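Isomaltodextranase from Arthrobacter globiformis hydrolyses alpha-1,6-glucosidic linkages in dextran-like polysaccharides, removing successive isomaltose units from the non-reducing chain ends. One contact in two of its structures: PDB 5AWO (chain A, 1.44 Å), residues G485-N490 and D503-G508, and PDB 5AWQ (chain B, 1.48 Å), residues G485-N490 and D503-G508. Both blocks share one frame: the second was fitted to the first on N, CA, C and O of the twelve residues, RMSD 0.69 Å. Numbering follows each deposited sequence.

Structure 1 (5AWO); sequences GGAGFN and DGLQAG.
Gly488 and Asp503 form an antiparallel hydrogen-bonded pair in the beta hairpin of strands 488-490 and 501-505, within the CBM35 carbohydrate-binding module and away from the probable catalytic residues. Backbone bonds run both ways: Gly488 N to Asp503 O, 3.1 Å, and Asp503 N to Gly488 O, 2.8 Å. Among side chains, Asn490 ND2 reaches Asp503 OD2 at 2.8 Å from above the carboxylate plane, the amide turned almost perpendicular to it. Waters serve the other oxygen: water 1 links Asp503 OD1 to Gly486 O, and water 2 links it to Phe489 O. The apolar contact is Ala487 CB against Leu505 CD2, 4.1 Å. Gln506 bends back at chi2 (-68°), and its NE2 gives a straight bond (179°) to Ala507 O, 2.8 Å.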
loop_
_atom_site.group_PDB
_atom_site.type_symbol
_atom_site.label_atom_id
_atom_site.label_comp_id
_atom_site.label_asym_id
_atom_site.label_seq_id
_atom_site.Cartn_x
_atom_site.Cartn_y
_atom_site.Cartn_z
ATOM N N GLY A 485 -11.989 1.085 -9.706
ATOM C CA GLY A 485 -13.133 1.712 -10.376
ATOM C C GLY A 485 -14.492 1.111 -10.130
ATOM O O GLY A 485 -15.443 1.441 -10.854
ATOM N N GLY A 486 -14.615 0.255 -9.113
ATOM C CA GLY A 486 -15.877 -0.382 -8.787
ATOM C C GLY A 486 -15.875 -1.879 -9.042
ATOM O O GLY A 486 -16.790 -2.564 -8.597
ATOM N N ALA A 487 -14.871 -2.402 -9.741
ATOM C CA ALA A 487 -14.724 -3.862 -9.819
ATOM C C ALA A 487 -14.571 -4.438 -8.423
ATOM O O ALA A 487 -13.950 -3.803 -7.546
ATOM C CB ALA A 487 -13.530 -4.253 -10.645
ATOM N N GLY A 488 -15.103 -5.642 -8.212
ATOM C CA GLY A 488 -14.988 -6.268 -6.891
ATOM C C GLY A 488 -15.324 -7.726 -6.886
ATOM O O GLY A 488 -15.625 -8.311 -7.918
ATOM N N PHE A 489 -15.243 -8.327 -5.706
ATOM C CA PHE A 489 -15.456 -9.750 -5.552
ATOM C C PHE A 489 -16.916 -10.155 -5.541
ATOM O O PHE A 489 -17.732 -9.538 -4.875
ATOM C CB PHE A 489 -14.858 -10.194 -4.215
ATOM C CG PHE A 489 -15.080 -11.647 -3.901
ATOM C CD1 PHE A 489 -14.210 -12.587 -4.412
ATOM C CD2 PHE A 489 -16.144 -12.064 -3.112
ATOM C CE1 PHE A 489 -14.403 -13.941 -4.147
ATOM C CE2 PHE A 489 -16.335 -13.420 -2.843
ATOM C CZ PHE A 489 -15.446 -14.342 -3.349
ATOM N N ASN A 490 -17.239 -11.260 -6.210
ATOM C CA ASN A 490 -18.513 -11.882 -5.906
ATOM C C ASN A 490 -18.429 -13.395 -6.106
ATOM O O ASN A 490 -17.416 -13.900 -6.553
ATOM C CB ASN A 490 -19.653 -11.269 -6.749
ATOM C CG ASN A 490 -20.939 -11.130 -5.971
ATOM O OD1 ASN A 490 -21.273 -11.980 -5.158
ATOM N ND2 ASN A 490 -21.672 -10.035 -6.201
ATOM N N ASP A 503 -16.876 -9.083 -10.345
ATOM C CA ASP A 503 -18.018 -8.441 -11.001
ATOM C C ASP A 503 -17.862 -6.928 -10.944
ATOM O O ASP A 503 -16.752 -6.411 -10.677
ATOM C CB ASP A 503 -19.352 -8.946 -10.426
ATOM C CG ASP A 503 -19.653 -8.431 -9.039
ATOM O OD1 ASP A 503 -18.756 -7.767 -8.457
ATOM O OD2 ASP A 503 -20.768 -8.702 -8.537
ATOM N N GLY A 504 -18.942 -6.218 -11.273
ATOM C CA GLY A 504 -18.900 -4.783 -11.375
ATOM C C GLY A 504 -18.220 -4.291 -12.636
ATOM O O GLY A 504 -17.862 -3.110 -12.720
ATOM N N LEU A 505 -18.017 -5.170 -13.617
ATOM C CA LEU A 505 -17.368 -4.801 -14.856
ATOM C C LEU A 505 -18.480 -4.453 -15.852
ATOM O O LEU A 505 -18.867 -5.266 -16.678
ATOM C CB LEU A 505 -16.455 -5.918 -15.365
ATOM C CG LEU A 505 -15.230 -6.211 -14.471
ATOM C CD1 LEU A 505 -14.594 -7.538 -14.855
ATOM C CD2 LEU A 505 -14.204 -5.082 -14.570
ATOM N N GLN A 506 -18.992 -3.240 -15.700
ATOM C CA GLN A 506 -20.059 -2.696 -16.547
ATOM C C GLN A 506 -19.854 -1.174 -16.597
ATOM O O GLN A 506 -18.809 -0.666 -16.165
ATOM C CB GLN A 506 -21.433 -3.114 -16.027
ATOM C CG GLN A 506 -22.081 -2.230 -14.982
ATOM C CD GLN A 506 -21.349 -2.265 -13.667
ATOM O OE1 GLN A 506 -21.269 -3.309 -13.033
ATOM N NE2 GLN A 506 -20.822 -1.125 -13.242
ATOM N N ALA A 507 -20.796 -0.427 -17.162
ATOM C CA ALA A 507 -20.626 1.022 -17.183
ATOM C C ALA A 507 -20.351 1.533 -15.764
ATOM O O ALA A 507 -21.081 1.214 -14.832
ATOM C CB ALA A 507 -21.858 1.698 -17.774
ATOM N N GLY A 508 -19.290 2.327 -15.615
ATOM C CA GLY A 508 -18.931 2.897 -14.309
ATOM C C GLY A 508 -20.036 3.700 -13.636
ATOM O O GLY A 508 -20.814 4.383 -14.301
HETATM O O HOH W 1 -18.434 -4.939 -7.910
HETATM O O HOH W 2 -19.161 -7.345 -5.805
#

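Structure 2 (5AWQ); sequences GGAGFN and DGLQAG. With GLC (alpha-D-glucopyranose), chain C; GLC (alpha-D-glucopyranose), chain D.
Gly488 and Asp503 form an antiparallel hydrogen-bonded pair. Backbone bonds run both ways: Gly488 N to Asp503 O at 3.0 Å and Asp503 N to Gly488 O at 2.8 Å. Among side chains, Asn490 ND2 reaches Asp503 OD2 at 3.0 Å from above the carboxylate plane, the amide turned almost perpendicular to it. Water 3 links Asp503 OD1 to Gly486 O, and water 4 links it to Phe489 O. The apolar contact is Ala487 CB against Leu505 CD2, 4.3 Å. Gln506, extended beyond CG (chi2 178°), sends its amide to two linked glucose units. Its OE1 accepts from O6 of glucose D, 2.7 Å, and from O4 of glucose C, 2.8 Å; its NE2 donates to O3 of glucose C, 2.9 Å. Both ends of the amide thus grip sugar, as suits a carbohydrate-binding module.

How the two compare
The sharpest difference lies in the side chains of Gln506(A) and Gln506(B), which differ in their rotation about CB-CG: chi2 is -68° in Gln506(A) and 178° in Gln506(B). The CD atoms stand 1.4 Å apart after superposition, and the places held by OE1 and NE2 of Gln506(A) are not taken up by Gln506(B). Gln506(A) NE2 donates to Ala507(A) O at 2.8 Å, whereas Gln506(B) NE2 and Ala507(B) O are 4.3 Å apart, too far to bond. In place of the backbone carbonyl, the amide of Gln506(B) meets sugar: the glucose units C and D, pieces of one larger saccharide, are present in structure 2 alone, the entry titled as a panose complex, and no ligand is modelled at that place in structure 1. Gln506(B) OE1 accepts from both units and its NE2 donates to glucose C, so the different rotation is probably linked to sugar binding. The comparable CA atoms coincide within the error, and the side chains of Asp503(A) and Leu505(A) lie where those of Asp503(B) and Leu505(B) do. The backbone bonds between Gly488(A) and Asp503(A) recur between Gly488(B) and Asp503(B); water 1 matches water 3, and water 2 matches water 4. Asp503(B), though unmoved, has an added neighbour: its CB lies 3.8 Å from O4 of glucose D.

Structure 2 (5AWQ)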
loop_
_atom_site.group_PDB
_atom_site.type_symbol
_atom_site.label_atom_id
_atom_site.label_comp_id
_atom_site.label_asym_id
_atom_site.label_seq_id
_atom_site.Cartn_x
_atom_site.Cartn_y
_atom_site.Cartn_z
ATOM N N GLY B 485 -11.426 0.715 -9.415
ATOM C CA GLY B 485 -12.485 1.425 -10.121
ATOM C C GLY B 485 -13.889 0.883 -10.009
ATOM O O GLY B 485 -14.732 1.226 -10.846
ATOM N N GLY B 486 -14.167 0.088 -8.977
ATOM C CA GLY B 486 -15.492 -0.504 -8.789
ATOM C C GLY B 486 -15.534 -2.008 -9.001
ATOM O O GLY B 486 -16.504 -2.664 -8.625
ATOM N N ALA B 487 -14.497 -2.574 -9.607
ATOM C CA ALA B 487 -14.425 -4.025 -9.709
ATOM C C ALA B 487 -14.370 -4.598 -8.305
ATOM O O ALA B 487 -13.759 -3.997 -7.405
ATOM C CB ALA B 487 -13.204 -4.451 -10.490
ATOM N N GLY B 488 -14.974 -5.756 -8.120
ATOM C CA GLY B 488 -15.001 -6.377 -6.803
ATOM C C GLY B 488 -15.391 -7.831 -6.838
ATOM O O GLY B 488 -15.718 -8.383 -7.877
ATOM N N PHE B 489 -15.353 -8.453 -5.672
ATOM C CA PHE B 489 -15.652 -9.864 -5.518
ATOM C C PHE B 489 -17.141 -10.162 -5.537
ATOM O O PHE B 489 -17.940 -9.456 -4.918
ATOM C CB PHE B 489 -15.093 -10.350 -4.172
ATOM C CG PHE B 489 -15.413 -11.786 -3.868
ATOM C CD1 PHE B 489 -14.603 -12.797 -4.359
ATOM C CD2 PHE B 489 -16.530 -12.123 -3.114
ATOM C CE1 PHE B 489 -14.894 -14.121 -4.099
ATOM C CE2 PHE B 489 -16.813 -13.443 -2.837
ATOM C CZ PHE B 489 -15.990 -14.437 -3.320
ATOM N N ASN B 490 -17.515 -11.248 -6.208
ATOM C CA ASN B 490 -18.830 -11.808 -5.964
ATOM C C ASN B 490 -18.822 -13.314 -6.153
ATOM O O ASN B 490 -17.818 -13.900 -6.541
ATOM C CB ASN B 490 -19.911 -11.132 -6.831
ATOM C CG ASN B 490 -21.202 -10.903 -6.064
ATOM O OD1 ASN B 490 -21.585 -11.715 -5.235
ATOM N ND2 ASN B 490 -21.862 -9.780 -6.319
ATOM N N ASP B 503 -16.900 -9.040 -10.382
ATOM C CA ASP B 503 -17.946 -8.323 -11.100
ATOM C C ASP B 503 -17.697 -6.814 -10.974
ATOM O O ASP B 503 -16.601 -6.396 -10.561
ATOM C CB ASP B 503 -19.340 -8.754 -10.621
ATOM C CG ASP B 503 -19.675 -8.277 -9.225
ATOM O OD1 ASP B 503 -18.791 -7.669 -8.563
ATOM O OD2 ASP B 503 -20.828 -8.499 -8.767
ATOM N N GLY B 504 -18.681 -6.002 -11.359
ATOM C CA GLY B 504 -18.503 -4.559 -11.436
ATOM C C GLY B 504 -17.792 -4.104 -12.698
ATOM O O GLY B 504 -17.464 -2.912 -12.842
ATOM N N LEU B 505 -17.573 -5.034 -13.626
ATOM C CA LEU B 505 -16.931 -4.735 -14.897
ATOM C C LEU B 505 -18.044 -4.367 -15.866
ATOM O O LEU B 505 -18.320 -5.091 -16.818
ATOM C CB LEU B 505 -16.116 -5.925 -15.383
ATOM C CG LEU B 505 -14.945 -6.277 -14.447
ATOM C CD1 LEU B 505 -14.470 -7.694 -14.701
ATOM C CD2 LEU B 505 -13.811 -5.280 -14.619
ATOM N N GLN B 506 -18.672 -3.234 -15.566
ATOM C CA GLN B 506 -19.876 -2.762 -16.245
ATOM C C GLN B 506 -19.833 -1.242 -16.294
ATOM O O GLN B 506 -19.031 -0.614 -15.598
ATOM C CB GLN B 506 -21.118 -3.217 -15.483
ATOM C CG GLN B 506 -21.187 -2.693 -14.049
ATOM C CD GLN B 506 -22.443 -3.125 -13.332
ATOM O OE1 GLN B 506 -23.103 -4.077 -13.742
ATOM N NE2 GLN B 506 -22.797 -2.412 -12.266
ATOM N N ALA B 507 -20.691 -0.646 -17.118
ATOM C CA ALA B 507 -20.795 0.805 -17.174
ATOM C C ALA B 507 -21.336 1.344 -15.854
ATOM O O ALA B 507 -22.100 0.673 -15.156
ATOM C CB ALA B 507 -21.700 1.232 -18.323
ATOM N N GLY B 508 -20.899 2.542 -15.537
ATOM C CA GLY B 508 -21.386 3.224 -14.384
ATOM C C GLY B 508 -21.056 4.688 -14.443
ATOM O O GLY B 508 -20.552 5.224 -15.392
HETATM C C1 GLC C . -27.749 -5.524 -9.431
HETATM C C2 GLC C . -26.414 -4.809 -9.206
HETATM C C3 GLC C . -25.987 -4.020 -10.441
HETATM C C4 GLC C . -25.975 -4.927 -11.662
HETATM C C5 GLC C . -27.309 -5.664 -11.793
HETATM C C6 GLC C . -27.258 -6.656 -12.946
HETATM O O1 GLC C . -28.827 -4.587 -9.606
HETATM O O2 GLC C . -26.518 -3.926 -8.088
HETATM O O3 GLC C . -24.677 -3.471 -10.259
HETATM O O4 GLC C . -25.753 -4.143 -12.844
HETATM O O5 GLC C . -27.646 -6.359 -10.584
HETATM O O6 GLC C . -26.396 -7.740 -12.583
HETATM C C1 GLC D . -26.163 -8.619 -13.687
HETATM C C2 GLC D . -25.472 -9.875 -13.174
HETATM C C3 GLC D . -24.089 -9.521 -12.646
HETATM C C4 GLC D . -23.301 -8.793 -13.726
HETATM C C5 GLC D . -24.060 -7.577 -14.230
HETATM C C6 GLC D . -23.314 -6.885 -15.368
HETATM O O2 GLC D . -26.270 -10.455 -12.148
HETATM O O3 GLC D . -23.416 -10.731 -12.304
HETATM O O4 GLC D . -22.027 -8.367 -13.213
HETATM O O5 GLC D . -25.358 -8.002 -14.686
HETATM O O6 GLC D . -23.995 -5.685 -15.741
HETATM O O HOH W 3 -18.160 -4.988 -7.974
HETATM O O HOH W 4 -19.233 -7.225 -5.943
#